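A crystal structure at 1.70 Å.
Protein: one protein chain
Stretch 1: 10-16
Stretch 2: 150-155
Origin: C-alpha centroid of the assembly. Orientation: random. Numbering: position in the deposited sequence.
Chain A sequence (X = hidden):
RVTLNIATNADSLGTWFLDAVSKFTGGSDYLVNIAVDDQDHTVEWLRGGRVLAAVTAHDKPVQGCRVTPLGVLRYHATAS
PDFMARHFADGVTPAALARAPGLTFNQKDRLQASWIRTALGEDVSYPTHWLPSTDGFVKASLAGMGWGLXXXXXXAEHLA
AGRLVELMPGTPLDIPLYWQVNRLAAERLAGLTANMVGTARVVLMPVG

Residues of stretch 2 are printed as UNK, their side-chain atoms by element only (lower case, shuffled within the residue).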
# COMPACT_ATOMS: atom_id res chain seq x y z
N ALA A 10 -4.71 5.45 -4.58
CA ALA A 10 -4.18 4.67 -3.46
C ALA A 10 -4.93 4.91 -2.16
O ALA A 10 -5.12 4.00 -1.35
CB ALA A 10 -2.66 4.96 -3.24
N ASP A 11 -5.28 6.17 -1.91
CA ASP A 11 -5.90 6.51 -0.62
C ASP A 11 -7.30 5.85 -0.49
O ASP A 11 -7.67 5.44 0.60
CB ASP A 11 -5.97 8.02 -0.42
CG ASP A 11 -4.59 8.64 -0.21
OD1 ASP A 11 -3.69 7.95 0.33
OD2 ASP A 11 -4.40 9.82 -0.58
N SER A 12 -8.05 5.71 -1.58
CA SER A 12 -9.30 4.93 -1.51
C SER A 12 -9.04 3.44 -1.34
O SER A 12 -9.77 2.77 -0.57
CB SER A 12 -10.20 5.20 -2.72
OG SER A 12 -10.68 6.53 -2.72
N LEU A 13 -8.04 2.91 -2.03
CA LEU A 13 -7.68 1.48 -1.84
C LEU A 13 -7.26 1.22 -0.39
O LEU A 13 -7.52 0.16 0.17
CB LEU A 13 -6.57 1.04 -2.81
CG LEU A 13 -6.17 -0.43 -2.77
CD1 LEU A 13 -7.41 -1.28 -3.09
CD2 LEU A 13 -5.04 -0.66 -3.76
N GLY A 14 -6.60 2.19 0.24
CA GLY A 14 -6.17 2.03 1.61
C GLY A 14 -7.26 2.20 2.65
O GLY A 14 -6.99 1.96 3.84
N THR A 15 -8.46 2.61 2.23
CA THR A 15 -9.57 2.88 3.11
C THR A 15 -10.80 2.01 2.74
O THR A 15 -10.86 0.84 3.17
CB THR A 15 -9.88 4.40 3.21
OG1 THR A 15 -10.05 4.96 1.90
CG2 THR A 15 -8.71 5.16 3.96
N TRP A 16 -11.65 2.51 1.86
CA TRP A 16 -13.02 2.01 1.64
C TRP A 16 -13.26 1.21 0.36
O TRP A 16 -14.28 0.52 0.24
CB TRP A 16 -14.01 3.19 1.67
CG TRP A 16 -13.86 4.12 0.50
CD1 TRP A 16 -12.93 5.13 0.34
CD2 TRP A 16 -14.60 4.08 -0.71
NE1 TRP A 16 -13.10 5.74 -0.88
CE2 TRP A 16 -14.11 5.11 -1.56
CE3 TRP A 16 -15.67 3.29 -1.16
CZ2 TRP A 16 -14.63 5.35 -2.83
CZ3 TRP A 16 -16.19 3.55 -2.41
CH2 TRP A 16 -15.66 4.55 -3.24
N UNK A 150 -2.98 12.58 5.95
CA UNK A 150 -3.48 11.22 5.98
C UNK A 150 -5.01 11.22 6.00
O UNK A 150 -5.63 12.05 6.70
c UNK A 150 -2.99 10.52 7.24
c UNK A 150 -1.52 10.29 7.24
o UNK A 150 -1.02 9.52 6.43
n UNK A 150 -0.79 10.96 8.15
N UNK A 151 -5.63 10.30 5.28
CA UNK A 151 -7.09 10.20 5.37
C UNK A 151 -7.59 9.96 6.80
O UNK A 151 -6.97 9.17 7.56
c UNK A 151 -7.40 8.98 4.49
c UNK A 151 -5.06 9.30 4.35
c UNK A 151 -6.24 8.81 3.61
N UNK A 152 -8.69 10.62 7.16
CA UNK A 152 -9.24 10.56 8.51
C UNK A 152 -9.53 9.13 8.96
O UNK A 152 -9.33 8.80 10.14
c UNK A 152 -10.99 11.47 10.11
c UNK A 152 -10.54 11.43 8.65
c UNK A 152 -11.67 10.95 7.71
N UNK A 153 -9.93 8.28 8.02
CA UNK A 153 -10.30 6.90 8.34
C UNK A 153 -9.10 6.14 8.93
O UNK A 153 -9.27 5.23 9.73
o UNK A 153 -10.87 8.31 5.32
c UNK A 153 -10.82 6.14 7.11
c UNK A 153 -11.96 7.90 5.64
c UNK A 153 -12.10 6.65 6.51
n UNK A 153 -13.12 8.49 5.24
N UNK A 154 -7.90 6.52 8.53
CA UNK A 154 -6.70 5.82 8.95
C UNK A 154 -6.04 6.42 10.18
O UNK A 154 -5.17 5.78 10.79
c UNK A 154 -5.01 5.06 5.53
c UNK A 154 -6.70 3.66 6.82
c UNK A 154 -6.14 5.10 6.54
c UNK A 154 -5.69 5.82 7.81
N UNK A 155 -6.45 7.63 10.56
CA UNK A 155 -5.83 8.29 11.69
C UNK A 155 -6.76 8.70 12.81
O UNK A 155 -6.30 9.17 13.85
c UNK A 155 -3.76 9.07 10.38
c UNK A 155 -4.97 9.51 11.27
c UNK A 155 -5.80 10.60 10.61

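Position 150 carries two carbons, the second bearing one oxygen and one nitrogen: a short carboxamide. Its CA-to-CB bond points away from stretch 1, and its side chain makes no contact there. This is N150, buried but no party to the contact.

At position 151 three side-chain carbons close a ring onto the backbone nitrogen, which only proline does. The ring lies near two residues of stretch 1: its CB is 4.1 Å from T15 CG2, and its next carbon is 4.1 Å from D11 CB. P151 therefore offers a compact apolar surface, and it meets the aliphatic part of D11 while both carboxylate oxygens of that residue are hydrogen-bonded elsewhere in the structure.

Position 152 has three carbons, one carrying the other two, a fork right at CB. Its CA-to-CB bond points away, and it touches nothing on stretch 1. The beta-branched hydrocarbon is V152.

Position 153 has three carbons in a row, the third carrying an oxygen and a nitrogen, one methylene longer than N150. Its CA-to-CB bond points toward stretch 1, and its CB sits 3.9 Å from T15 CG2. This is Q153. Its NE2 is satisfied elsewhere in the structure, but OE1 is buried by the contact with no partner in the model, a small polar cost.

Position 154 shows four carbons forked at the second; the CA-to-CB bond points toward stretch 1. The fork carbon lies 3.6 Å from T15 CG2, and one terminal methyl lies 3.4 Å from G14 O. That is L154, with chi1 m and chi2 t. The methyl near the carbonyl is CD2; an ideal CB built on G14 would lie 4.2 Å from L154 CD1.

Position 155 again has one carbon carrying two others, with a side chain out of reach of stretch 1. V155 is buried but takes no part here.

The contact works by packing alone: no hydrogen bond crosses it, and just 213 Å² is buried over both sides. Its hub is T15 CG2, which reaches P151, Q153 and L154. T15 OG1 donates to D11 O at 2.8 Å, so the hydroxyl is satisfied within its own stretch while the methyl of the same side chain meets the hydrocarbon. On stretch 2, the backbone bond from L154 N to P151 O, 3.0 Å, closes a turn in which the CA-to-CB bonds of 151, 153 and 154 point toward stretch 1 and that of 152 points away. The rule to read is economical: a threonine whose hydroxyl is bonded locally can put its methyl at the centre of a small apolar contact.

Stretch 2 (150-155) NPVQLV
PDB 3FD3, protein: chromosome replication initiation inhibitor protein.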